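Local coordinates for protein lactaldehyde dehydrogenase (Escherichia coli BL21, PDB 2OPX) that oxidises L-lactaldehyde from L-fucose and L-rhamnose breakdown irreversibly to L-lactate with NAD(+), and also acts on glycolaldehyde, at residues P151-F156 with G282-C287; Y363-T368 with G386-V391; N405-G410 with G451-G456. All coordinates share one frame; numbering follows the deposited sequence.

Contact 1: P151-F156 with G282-C287; sequences PWNFPF and GQVCNC. With DXC ((3alpha,5beta,12alpha)-3,12-dihydroxycholan-24-oic acid), chain B.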
loop_
_atom_site.group_PDB
_atom_site.type_symbol
_atom_site.label_atom_id
_atom_site.label_comp_id
_atom_site.label_asym_id
_atom_site.label_seq_id
_atom_site.Cartn_x
_atom_site.Cartn_y
_atom_site.Cartn_z
ATOM N N PRO A 151 -26.204 -5.948 16.763
ATOM C CA PRO A 151 -26.552 -7.166 17.496
ATOM C C PRO A 151 -26.684 -6.794 18.974
ATOM O O PRO A 151 -26.411 -5.648 19.355
ATOM C CB PRO A 151 -25.353 -8.067 17.236
ATOM C CG PRO A 151 -24.227 -7.092 17.307
ATOM C CD PRO A 151 -24.753 -5.904 16.501
ATOM N N TRP A 152 -27.088 -7.756 19.798
ATOM C CA TRP A 152 -27.247 -7.520 21.231
ATOM C C TRP A 152 -26.075 -8.014 22.078
ATOM O O TRP A 152 -25.913 -7.570 23.210
ATOM C CB TRP A 152 -28.543 -8.172 21.735
ATOM C CG TRP A 152 -28.763 -9.548 21.183
ATOM C CD1 TRP A 152 -29.539 -9.884 20.114
ATOM C CD2 TRP A 152 -28.144 -10.760 21.625
ATOM N NE1 TRP A 152 -29.441 -11.230 19.860
ATOM C CE2 TRP A 152 -28.591 -11.793 20.773
ATOM C CE3 TRP A 152 -27.253 -11.075 22.660
ATOM C CZ2 TRP A 152 -28.177 -13.125 20.920
ATOM C CZ3 TRP A 152 -26.840 -12.400 22.809
ATOM C CH2 TRP A 152 -27.304 -13.407 21.940
ATOM N N ASN A 153 -25.258 -8.918 21.538
ATOM C CA ASN A 153 -24.127 -9.459 22.294
ATOM C C ASN A 153 -23.050 -8.434 22.655
ATOM O O ASN A 153 -22.496 -8.474 23.757
ATOM C CB ASN A 153 -23.518 -10.652 21.557
ATOM C CG ASN A 153 -23.004 -10.295 20.189
ATOM O OD1 ASN A 153 -23.350 -9.251 19.628
ATOM N ND2 ASN A 153 -22.179 -11.173 19.628
ATOM N N PHE A 154 -22.733 -7.532 21.732
ATOM C CA PHE A 154 -21.776 -6.456 22.006
ATOM C C PHE A 154 -22.366 -5.200 21.372
ATOM O O PHE A 154 -21.745 -4.558 20.525
ATOM C CB PHE A 154 -20.401 -6.763 21.423
ATOM C CG PHE A 154 -19.625 -7.765 22.221
ATOM C CD1 PHE A 154 -19.680 -9.126 21.910
ATOM C CD2 PHE A 154 -18.869 -7.358 23.316
ATOM C CE1 PHE A 154 -18.995 -10.060 22.679
ATOM C CE2 PHE A 154 -18.182 -8.283 24.090
ATOM C CZ PHE A 154 -18.245 -9.639 23.772
ATOM N N PRO A 155 -23.574 -4.824 21.817
ATOM C CA PRO A 155 -24.363 -3.678 21.361
ATOM C C PRO A 155 -23.647 -2.345 21.384
ATOM O O PRO A 155 -23.783 -1.548 20.459
ATOM C CB PRO A 155 -25.562 -3.700 22.298
ATOM C CG PRO A 155 -24.932 -4.106 23.584
ATOM C CD PRO A 155 -24.053 -5.264 23.144
ATOM N N PHE A 156 -22.885 -2.093 22.438
ATOM C CA PHE A 156 -22.199 -0.824 22.526
ATOM C C PHE A 156 -21.032 -0.744 21.551
ATOM O O PHE A 156 -20.944 0.193 20.759
ATOM C CB PHE A 156 -21.706 -0.574 23.946
ATOM C CG PHE A 156 -21.431 0.869 24.233
ATOM C CD1 PHE A 156 -22.467 1.798 24.223
ATOM C CD2 PHE A 156 -20.138 1.311 24.476
ATOM C CE1 PHE A 156 -22.218 3.143 24.448
ATOM C CE2 PHE A 156 -19.881 2.664 24.704
ATOM C CZ PHE A 156 -20.922 3.577 24.687
ATOM N N GLY A 282 -20.878 -17.644 25.679
ATOM C CA GLY A 282 -20.777 -18.286 24.380
ATOM C C GLY A 282 -21.587 -17.574 23.317
ATOM O O GLY A 282 -21.786 -18.091 22.215
ATOM N N GLN A 283 -22.046 -16.373 23.648
ATOM C CA GLN A 283 -22.857 -15.592 22.733
ATOM C C GLN A 283 -22.062 -14.639 21.861
ATOM O O GLN A 283 -22.408 -13.470 21.731
ATOM C CB GLN A 283 -23.913 -14.829 23.521
ATOM C CG GLN A 283 -25.017 -15.730 24.045
ATOM C CD GLN A 283 -25.960 -15.014 24.981
ATOM O OE1 GLN A 283 -27.119 -15.398 25.119
ATOM N NE2 GLN A 283 -25.466 -13.973 25.642
ATOM N N VAL A 284 -20.992 -15.146 21.260
ATOM C CA VAL A 284 -20.163 -14.340 20.376
ATOM C C VAL A 284 -19.934 -15.131 19.096
ATOM O O VAL A 284 -19.806 -16.358 19.129
ATOM C CB VAL A 284 -18.803 -14.004 21.009
ATOM C CG1 VAL A 284 -18.105 -12.930 20.187
ATOM C CG2 VAL A 284 -18.995 -13.546 22.438
ATOM N N CYS A 285 -19.889 -14.428 17.969
ATOM C CA CYS A 285 -19.697 -15.076 16.684
ATOM C C CYS A 285 -18.344 -15.775 16.557
ATOM O O CYS A 285 -18.228 -16.776 15.853
ATOM C CB CYS A 285 -19.871 -14.056 15.550
ATOM S SG CYS A 285 -21.541 -13.333 15.426
ATOM N N ASN A 286 -17.323 -15.266 17.238
ATOM C CA ASN A 286 -16.011 -15.890 17.140
ATOM C C ASN A 286 -15.673 -16.816 18.304
ATOM O O ASN A 286 -14.514 -17.167 18.513
ATOM C CB ASN A 286 -14.930 -14.820 16.979
ATOM C CG ASN A 286 -14.969 -13.789 18.072
ATOM O OD1 ASN A 286 -14.541 -14.043 19.193
ATOM N ND2 ASN A 286 -15.492 -12.613 17.753
ATOM N N CYS A 287 -16.693 -17.217 19.054
ATOM C CA CYS A 287 -16.499 -18.126 20.177
ATOM C C CYS A 287 -16.057 -19.491 19.678
ATOM O O CYS A 287 -16.460 -19.919 18.595
ATOM C CB CYS A 287 -17.804 -18.328 20.947
ATOM S SG CYS A 287 -18.250 -17.035 22.094
HETATM C C1 DXC B . -15.088 -9.287 20.471
HETATM C C2 DXC B . -14.833 -9.649 21.951
HETATM C C3 DXC B . -14.921 -8.386 22.851
HETATM C C4 DXC B . -13.937 -7.239 22.375
HETATM C C5 DXC B . -14.145 -6.955 20.867
HETATM C C6 DXC B . -14.077 -8.227 19.986
HETATM C C7 DXC B . -14.691 -8.745 24.339
HETATM C C8 DXC B . -13.222 -9.018 24.692
HETATM C C9 DXC B . -12.269 -7.881 24.285
HETATM C C10 DXC B . -12.416 -7.571 22.752
HETATM C C11 DXC B . -10.781 -8.180 24.616
HETATM C C12 DXC B . -9.774 -7.040 24.230
HETATM C C13 DXC B . -9.945 -6.791 22.692
HETATM C C14 DXC B . -11.426 -6.459 22.310
HETATM C C15 DXC B . -10.392 -8.529 26.039
HETATM C C16 DXC B . -8.876 -8.572 25.950
HETATM C C17 DXC B . -8.417 -7.752 24.715
HETATM C C18 DXC B . -14.431 -5.931 23.028
HETATM C C19 DXC B . -7.066 -6.969 25.048
HETATM O O1 DXC B . -9.561 -7.954 21.941
HETATM O O2 DXC B . -14.994 -10.462 19.656
HETATM C C20 DXC B . -10.165 -5.715 24.993
HETATM C C21 DXC B . -6.533 -6.146 23.861
HETATM C C22 DXC B . -5.158 -6.648 23.346
HETATM C C23 DXC B . -4.085 -6.771 24.454
HETATM O O3 DXC B . -3.894 -7.896 25.009
HETATM O O4 DXC B . -3.430 -5.743 24.786
HETATM C C24 DXC B . -7.147 -6.103 26.332
HETATM O O HOH W 1 -20.018 -11.521 17.843
#
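Asn153 and Gln283 meet where the loop ahead of helix 155-168 faces the loop carrying Cys285, the inferred catalytic cysteine, in the buried active site of the aldehyde dehydrogenase fold. Asn153 ND2 donates to Gln283 O over 3.1 Å in a fairly straight bond, and that oxygen lies close to the asparagine's amide plane. A chi1 of 60°, with CG set between the backbone N and the carbonyl carbon, swings the amide across to the cysteine loop, while a weak bond from Phe154 N to Asn153 OD1 steadies its other end. Asn153 ND2 also reaches a water at 2.8 Å, and Cys285 N donates to the same water; in related enzymes the equivalent asparagine and cysteine N-H form the oxyanion hole, so the water probably marks that site. On one flank Gln283 crosses Trp152 at about a right angle: its CD approaches CZ3 at the indole edge at 3.5 Å, with amide and ring planes 70° apart. The amide is fixed by Ile329 N bonding to OE1 and, weakly, by NE2 to Asn280 O. With an alanine in place of Gln283, the indole edge would probably lose its packing partner and Ile329 N its acceptor. On the other flank Phe154 points the edge of its ring at valine: CE1 meets Val284 CG2 at 3.5 Å, nearly in the ring plane, and CE2 touches the bound deoxycholate. The steroid's hydroxyl O2 takes a hydrogen bond from Asn286 ND2, 2.9 Å long with an angle of 160° at the hydrogen.

Contact 2: Y363-T368 with G386-V391; sequences YYYPPT and GPVLPV. With DXC ((3alpha,5beta,12alpha)-3,12-dihydroxycholan-24-oic acid), chain C.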
loop_
_atom_site.group_PDB
_atom_site.type_symbol
_atom_site.label_atom_id
_atom_site.label_comp_id
_atom_site.label_asym_id
_atom_site.label_seq_id
_atom_site.Cartn_x
_atom_site.Cartn_y
_atom_site.Cartn_z
ATOM N N TYR A 363 -32.552 -16.477 32.224
ATOM C CA TYR A 363 -32.277 -17.465 31.191
ATOM C C TYR A 363 -30.847 -17.927 31.300
ATOM O O TYR A 363 -29.981 -17.506 30.539
ATOM C CB TYR A 363 -32.547 -16.867 29.815
ATOM C CG TYR A 363 -33.860 -16.138 29.782
ATOM C CD1 TYR A 363 -33.902 -14.749 29.732
ATOM C CD2 TYR A 363 -35.061 -16.833 29.886
ATOM C CE1 TYR A 363 -35.110 -14.065 29.792
ATOM C CE2 TYR A 363 -36.272 -16.163 29.947
ATOM C CZ TYR A 363 -36.291 -14.778 29.902
ATOM O OH TYR A 363 -37.491 -14.104 29.969
ATOM N N TYR A 364 -30.614 -18.809 32.262
ATOM C CA TYR A 364 -29.287 -19.331 32.505
ATOM C C TYR A 364 -29.095 -20.704 31.916
ATOM O O TYR A 364 -30.012 -21.524 31.901
ATOM C CB TYR A 364 -29.027 -19.394 34.007
ATOM C CG TYR A 364 -28.980 -18.040 34.656
ATOM C CD1 TYR A 364 -27.825 -17.258 34.591
ATOM C CD2 TYR A 364 -30.097 -17.523 35.312
ATOM C CE1 TYR A 364 -27.780 -15.988 35.166
ATOM C CE2 TYR A 364 -30.063 -16.256 35.891
ATOM C CZ TYR A 364 -28.901 -15.495 35.814
ATOM O OH TYR A 364 -28.856 -14.249 36.394
ATOM N N TYR A 365 -27.894 -20.941 31.406
ATOM C CA TYR A 365 -27.553 -22.236 30.859
ATOM C C TYR A 365 -26.164 -22.538 31.362
ATOM O O TYR A 365 -25.247 -21.730 31.238
ATOM C CB TYR A 365 -27.582 -22.246 29.340
ATOM C CG TYR A 365 -27.770 -23.644 28.814
ATOM C CD1 TYR A 365 -26.680 -24.462 28.527
ATOM C CD2 TYR A 365 -29.047 -24.176 28.666
ATOM C CE1 TYR A 365 -26.864 -25.779 28.106
ATOM C CE2 TYR A 365 -29.242 -25.487 28.249
ATOM C CZ TYR A 365 -28.149 -26.280 27.969
ATOM O OH TYR A 365 -28.354 -27.570 27.547
ATOM N N PRO A 366 -25.989 -23.713 31.954
ATOM C CA PRO A 366 -24.678 -24.081 32.480
ATOM C C PRO A 366 -23.668 -24.437 31.407
ATOM O O PRO A 366 -24.035 -24.843 30.305
ATOM C CB PRO A 366 -25.004 -25.274 33.365
ATOM C CG PRO A 366 -26.076 -25.965 32.549
ATOM C CD PRO A 366 -26.961 -24.811 32.117
ATOM N N PRO A 367 -22.377 -24.260 31.709
ATOM C CA PRO A 367 -21.332 -24.596 30.744
ATOM C C PRO A 367 -21.596 -26.058 30.398
ATOM O O PRO A 367 -21.876 -26.867 31.278
ATOM C CB PRO A 367 -20.052 -24.427 31.553
ATOM C CG PRO A 367 -20.396 -23.308 32.480
ATOM C CD PRO A 367 -21.808 -23.644 32.919
ATOM N N THR A 368 -21.519 -26.407 29.126
ATOM C CA THR A 368 -21.795 -27.774 28.751
ATOM C C THR A 368 -20.725 -28.371 27.860
ATOM O O THR A 368 -20.268 -27.746 26.904
ATOM C CB THR A 368 -23.163 -27.861 28.058
ATOM O OG1 THR A 368 -24.167 -27.384 28.962
ATOM C CG2 THR A 368 -23.479 -29.295 27.652
ATOM N N GLY A 386 -24.211 -20.518 22.928
ATOM C CA GLY A 386 -24.485 -20.863 24.310
ATOM C C GLY A 386 -23.197 -21.464 24.828
ATOM O O GLY A 386 -22.311 -21.749 24.031
ATOM N N PRO A 387 -23.042 -21.672 26.140
ATOM C CA PRO A 387 -21.793 -22.251 26.650
ATOM C C PRO A 387 -21.667 -23.762 26.433
ATOM O O PRO A 387 -21.245 -24.492 27.327
ATOM C CB PRO A 387 -21.832 -21.878 28.129
ATOM C CG PRO A 387 -23.299 -21.969 28.441
ATOM C CD PRO A 387 -23.943 -21.291 27.245
ATOM N N VAL A 388 -22.024 -24.227 25.241
ATOM C CA VAL A 388 -21.963 -25.647 24.926
ATOM C C VAL A 388 -20.730 -25.947 24.088
ATOM O O VAL A 388 -20.487 -25.289 23.079
ATOM C CB VAL A 388 -23.212 -26.073 24.153
ATOM C CG1 VAL A 388 -23.230 -27.580 23.974
ATOM C CG2 VAL A 388 -24.444 -25.592 24.887
ATOM N N LEU A 389 -19.956 -26.948 24.495
ATOM C CA LEU A 389 -18.740 -27.290 23.775
ATOM C C LEU A 389 -18.623 -28.747 23.354
ATOM O O LEU A 389 -18.359 -29.617 24.184
ATOM C CB LEU A 389 -17.509 -26.931 24.613
ATOM C CG LEU A 389 -16.543 -25.899 24.022
ATOM C CD1 LEU A 389 -15.248 -25.917 24.812
ATOM C CD2 LEU A 389 -16.266 -26.211 22.554
ATOM N N PRO A 390 -18.822 -29.032 22.056
ATOM C CA PRO A 390 -18.717 -30.404 21.559
ATOM C C PRO A 390 -17.242 -30.676 21.272
ATOM O O PRO A 390 -16.491 -29.763 20.917
ATOM C CB PRO A 390 -19.561 -30.372 20.291
ATOM C CG PRO A 390 -19.282 -29.001 19.761
ATOM C CD PRO A 390 -19.348 -28.135 21.009
ATOM N N VAL A 391 -16.823 -31.922 21.438
ATOM C CA VAL A 391 -15.433 -32.275 21.195
ATOM C C VAL A 391 -15.335 -33.501 20.307
ATOM O O VAL A 391 -16.014 -34.504 20.524
ATOM C CB VAL A 391 -14.691 -32.557 22.510
ATOM C CG1 VAL A 391 -13.298 -33.079 22.218
ATOM C CG2 VAL A 391 -14.612 -31.289 23.336
HETATM C C1 DXC C . -26.406 -17.100 40.676
HETATM C C2 DXC C . -26.836 -18.439 41.325
HETATM C C3 DXC C . -27.439 -19.405 40.262
HETATM C C4 DXC C . -28.643 -18.740 39.465
HETATM C C5 DXC C . -28.214 -17.367 38.896
HETATM C C6 DXC C . -27.605 -16.424 39.968
HETATM C C7 DXC C . -27.860 -20.750 40.909
HETATM C C8 DXC C . -29.154 -20.643 41.739
HETATM C C9 DXC C . -30.341 -20.047 40.951
HETATM C C10 DXC C . -29.954 -18.645 40.358
HETATM C C11 DXC C . -31.637 -19.901 41.802
HETATM C C12 DXC C . -32.868 -19.307 41.022
HETATM C C13 DXC C . -32.435 -17.910 40.466
HETATM C C14 DXC C . -31.150 -18.005 39.593
HETATM C C15 DXC C . -32.222 -21.105 42.515
HETATM C C16 DXC C . -33.488 -20.508 43.101
HETATM C C17 DXC C . -33.948 -19.308 42.216
HETATM C C18 DXC C . -28.875 -19.583 38.192
HETATM C C19 DXC C . -35.525 -19.378 41.966
HETATM O O1 DXC C . -32.158 -16.991 41.535
HETATM O O2 DXC C . -25.863 -16.220 41.675
HETATM C C20 DXC C . -33.191 -20.237 39.788
HETATM C C21 DXC C . -36.085 -18.205 41.131
HETATM C C22 DXC C . -37.649 -18.133 41.076
HETATM C C23 DXC C . -38.376 -18.556 42.385
HETATM O O3 DXC C . -38.540 -17.703 43.301
HETATM O O4 DXC C . -38.783 -19.754 42.502
HETATM C C24 DXC C . -35.955 -20.718 41.334
#
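Thr368 and Val388 form a parallel bridge with CA atoms 4.4 Å apart, in which the threonine backbone straddles the valine. Thr368 N donates to Pro387 O over 2.6 Å at an angle of 166°, and Thr368 O accepts from Leu389 N at 154°. Both donors are tilted somewhat from the plane of the carbonyl they meet. Thr368 and Val388 send their side chains to the same face, side by side and pointing alike, CG2 to CG1 at 4.1 Å. Setting CG2 anti to the backbone N (chi1 -59°, measured to OG1) leaves Thr368 OG1 beside that N, where it bonds back to Pro366 O at 2.9 Å, approaching from above the carbonyl plane, and also meets Gly355 N. The bridge starts the pairing of strand 368-371 with strand 388-394 in the layered alpha/beta catalytic domain of the family; strand 290-294 flanks the latter on its other side. Helix 331-347 packs on Val388 and Tyr365, whereas Leu389 and Pro367 meet helix 295-311. Ahead of the bridge, Pro387 wedges CG against Tyr365 O at 3.4 Å and stands at the edge of the tyrosine ring. That ring crosses Val388 obliquely, Tyr365 CE1 lying 4.0 Å from Val388 CG2. Its hydroxyl is tied to Glu338. Farther back, one face of the Tyr364 ring carries a deoxycholate, whose C5 comes to 3.7 Å from Tyr364 CZ.

Contact 3: N405-G410 with G451-G456; sequences NDSDYG and GWRKSG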
loop_
_atom_site.group_PDB
_atom_site.type_symbol
_atom_site.label_atom_id
_atom_site.label_comp_id
_atom_site.label_asym_id
_atom_site.label_seq_id
_atom_site.Cartn_x
_atom_site.Cartn_y
_atom_site.Cartn_z
ATOM N N ASN A 405 -12.896 -26.961 8.194
ATOM C CA ASN A 405 -13.398 -26.337 6.981
ATOM C C ASN A 405 -14.790 -26.799 6.598
ATOM O O ASN A 405 -15.451 -26.161 5.777
ATOM C CB ASN A 405 -12.451 -26.592 5.809
ATOM C CG ASN A 405 -11.152 -25.831 5.938
ATOM O OD1 ASN A 405 -11.122 -24.724 6.481
ATOM N ND2 ASN A 405 -10.067 -26.411 5.428
ATOM N N ASP A 406 -15.233 -27.909 7.180
ATOM C CA ASP A 406 -16.551 -28.456 6.881
ATOM C C ASP A 406 -17.615 -27.627 7.595
ATOM O O ASP A 406 -18.214 -28.081 8.574
ATOM C CB ASP A 406 -16.609 -29.914 7.342
ATOM C CG ASP A 406 -17.944 -30.564 7.066
ATOM O OD1 ASP A 406 -18.215 -31.629 7.660
ATOM O OD2 ASP A 406 -18.717 -30.020 6.256
ATOM N N SER A 407 -17.856 -26.416 7.098
ATOM C CA SER A 407 -18.828 -25.515 7.714
ATOM C C SER A 407 -19.289 -24.392 6.787
ATOM O O SER A 407 -18.572 -23.997 5.873
ATOM C CB SER A 407 -18.212 -24.895 8.968
ATOM O OG SER A 407 -19.039 -23.878 9.496
ATOM N N ASP A 408 -20.492 -23.880 7.021
ATOM C CA ASP A 408 -20.993 -22.773 6.215
ATOM C C ASP A 408 -20.441 -21.479 6.792
ATOM O O ASP A 408 -20.533 -20.421 6.169
ATOM C CB ASP A 408 -22.523 -22.727 6.220
ATOM C CG ASP A 408 -23.136 -23.719 5.252
ATOM O OD1 ASP A 408 -22.674 -23.780 4.091
ATOM O OD2 ASP A 408 -24.087 -24.430 5.644
ATOM N N TYR A 409 -19.873 -21.575 7.991
ATOM C CA TYR A 409 -19.276 -20.431 8.664
ATOM C C TYR A 409 -17.763 -20.501 8.512
ATOM O O TYR A 409 -17.189 -21.585 8.514
ATOM C CB TYR A 409 -19.620 -20.435 10.152
ATOM C CG TYR A 409 -21.089 -20.311 10.461
ATOM C CD1 TYR A 409 -21.821 -21.413 10.909
ATOM C CD2 TYR A 409 -21.750 -19.085 10.340
ATOM C CE1 TYR A 409 -23.174 -21.300 11.237
ATOM C CE2 TYR A 409 -23.102 -18.958 10.665
ATOM C CZ TYR A 409 -23.807 -20.071 11.116
ATOM O OH TYR A 409 -25.137 -19.956 11.467
ATOM N N GLY A 410 -17.123 -19.345 8.399
ATOM C CA GLY A 410 -15.683 -19.305 8.251
ATOM C C GLY A 410 -15.124 -18.012 8.805
ATOM O O GLY A 410 -14.249 -17.381 8.198
ATOM N N GLY A 451 -15.597 -12.477 8.021
ATOM C CA GLY A 451 -15.831 -13.903 7.886
ATOM C C GLY A 451 -16.059 -14.445 6.494
ATOM O O GLY A 451 -16.685 -13.805 5.646
ATOM N N TRP A 452 -15.537 -15.645 6.261
ATOM C CA TRP A 452 -15.695 -16.320 4.979
ATOM C C TRP A 452 -17.066 -16.972 4.895
ATOM O O TRP A 452 -17.801 -17.057 5.889
ATOM C CB TRP A 452 -14.640 -17.407 4.809
ATOM C CG TRP A 452 -13.259 -16.883 4.652
ATOM C CD1 TRP A 452 -12.753 -15.735 5.183
ATOM C CD2 TRP A 452 -12.180 -17.522 3.969
ATOM N NE1 TRP A 452 -11.424 -15.621 4.878
ATOM C CE2 TRP A 452 -11.043 -16.705 4.134
ATOM C CE3 TRP A 452 -12.062 -18.707 3.235
ATOM C CZ2 TRP A 452 -9.798 -17.035 3.591
ATOM C CZ3 TRP A 452 -10.823 -19.033 2.691
ATOM C CH2 TRP A 452 -9.709 -18.199 2.875
ATOM N N ARG A 453 -17.398 -17.433 3.695
ATOM C CA ARG A 453 -18.663 -18.095 3.458
ATOM C C ARG A 453 -19.853 -17.353 4.057
ATOM O O ARG A 453 -19.930 -16.129 3.981
ATOM C CB ARG A 453 -18.581 -19.530 3.986
ATOM C CG ARG A 453 -17.849 -20.466 3.033
ATOM C CD ARG A 453 -17.418 -21.761 3.704
ATOM N NE ARG A 453 -16.042 -21.667 4.176
ATOM C CZ ARG A 453 -15.667 -21.894 5.426
ATOM N NH1 ARG A 453 -16.571 -22.230 6.329
ATOM N NH2 ARG A 453 -14.398 -21.786 5.770
ATOM N N LYS A 454 -20.777 -18.095 4.653
ATOM C CA LYS A 454 -21.973 -17.497 5.222
ATOM C C LYS A 454 -21.728 -16.638 6.455
ATOM O O LYS A 454 -22.642 -15.977 6.941
ATOM C CB LYS A 454 -23.009 -18.584 5.535
ATOM C CG LYS A 454 -23.457 -19.367 4.306
ATOM C CD LYS A 454 -24.767 -20.113 4.545
ATOM C CE LYS A 454 -25.241 -20.788 3.264
ATOM N NZ LYS A 454 -26.606 -21.373 3.368
ATOM N N SER A 455 -20.500 -16.641 6.960
ATOM C CA SER A 455 -20.191 -15.835 8.130
ATOM C C SER A 455 -20.332 -14.349 7.817
ATOM O O SER A 455 -20.377 -13.516 8.723
ATOM C CB SER A 455 -18.778 -16.132 8.633
ATOM O OG SER A 455 -18.751 -17.339 9.375
ATOM N N GLY A 456 -20.395 -14.011 6.534
ATOM C CA GLY A 456 -20.563 -12.613 6.187
ATOM C C GLY A 456 -20.017 -12.155 4.852
ATOM O O GLY A 456 -19.532 -12.954 4.045
#
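Gly410 and Trp452 face each other where the start of strand 409-416 meets the short, weakly bonded strand 452-453, itself part of a type II' turn from Trp452 to Ser455 that overlaps a type I turn to Gly456. Trp452 N donates to Gly410 O over 2.9 Å at 165°, from well above the carbonyl plane. Farther along, the turn also meets the other chain through Lys454 N, which donates to Asp408 O at 2.8 Å, nearly along the C=O axis, and through Ser455 OG, which accepts from Gly410 N at 2.8 Å. The serine oxygen lies in plane at the edge of the Tyr409 ring and bonds also to Gly253 O. Arg453, bent at chi3 (-95°), brings its guanidinium back to the carbonyls of residues 407-409. Arg453 NH1 makes a weak bond to Ser407 O at 2.7 Å and comes so near Tyr409 O that its exact position is doubtful. Asn405 O lies over one face of the group and Gly410 CA over the opposite one, and Phe432 adds a cation-pi contact. Ser407 OG in turn accepts from Tyr409 N, an ST turn that shapes the loop. Lys454 runs extended alongside Asp408, Lys454 CD to Asp408 CB at 3.8 Å. Asp408 OD2 and Lys454 NZ stay 4.6 Å apart, beyond a salt bridge; NZ goes instead to Asn244 of the second subunit, as Trp452 NE1 does to Thr472 there. The chemistry thus implies a turn held mainly through backbone carbonyls, the guanidinium charge probably facing carbonyl dipoles such as that of Ser407 O.

Contacts 1 and 2 are buried, whereas contact 3 is only partly so and alone among them touches the second subunit. Contact 1 joins two loops near the centre of the chain at the inferred catalytic cysteine, mixing amide, water and ring contacts. Contact 2 is the first parallel bridge of two strands, with apolar cover from two helices. Contact 3, about 22 Å from it between centres, reaches the same sheet through strand 409-416, but there the pairing is antiparallel and loose, and backbone bonds from a turn are joined by serine and arginine side chains. Deoxycholate occurs in contacts 1 and 2, touching loop residues in both, though hydrogen-bonded by these segments only in contact 1.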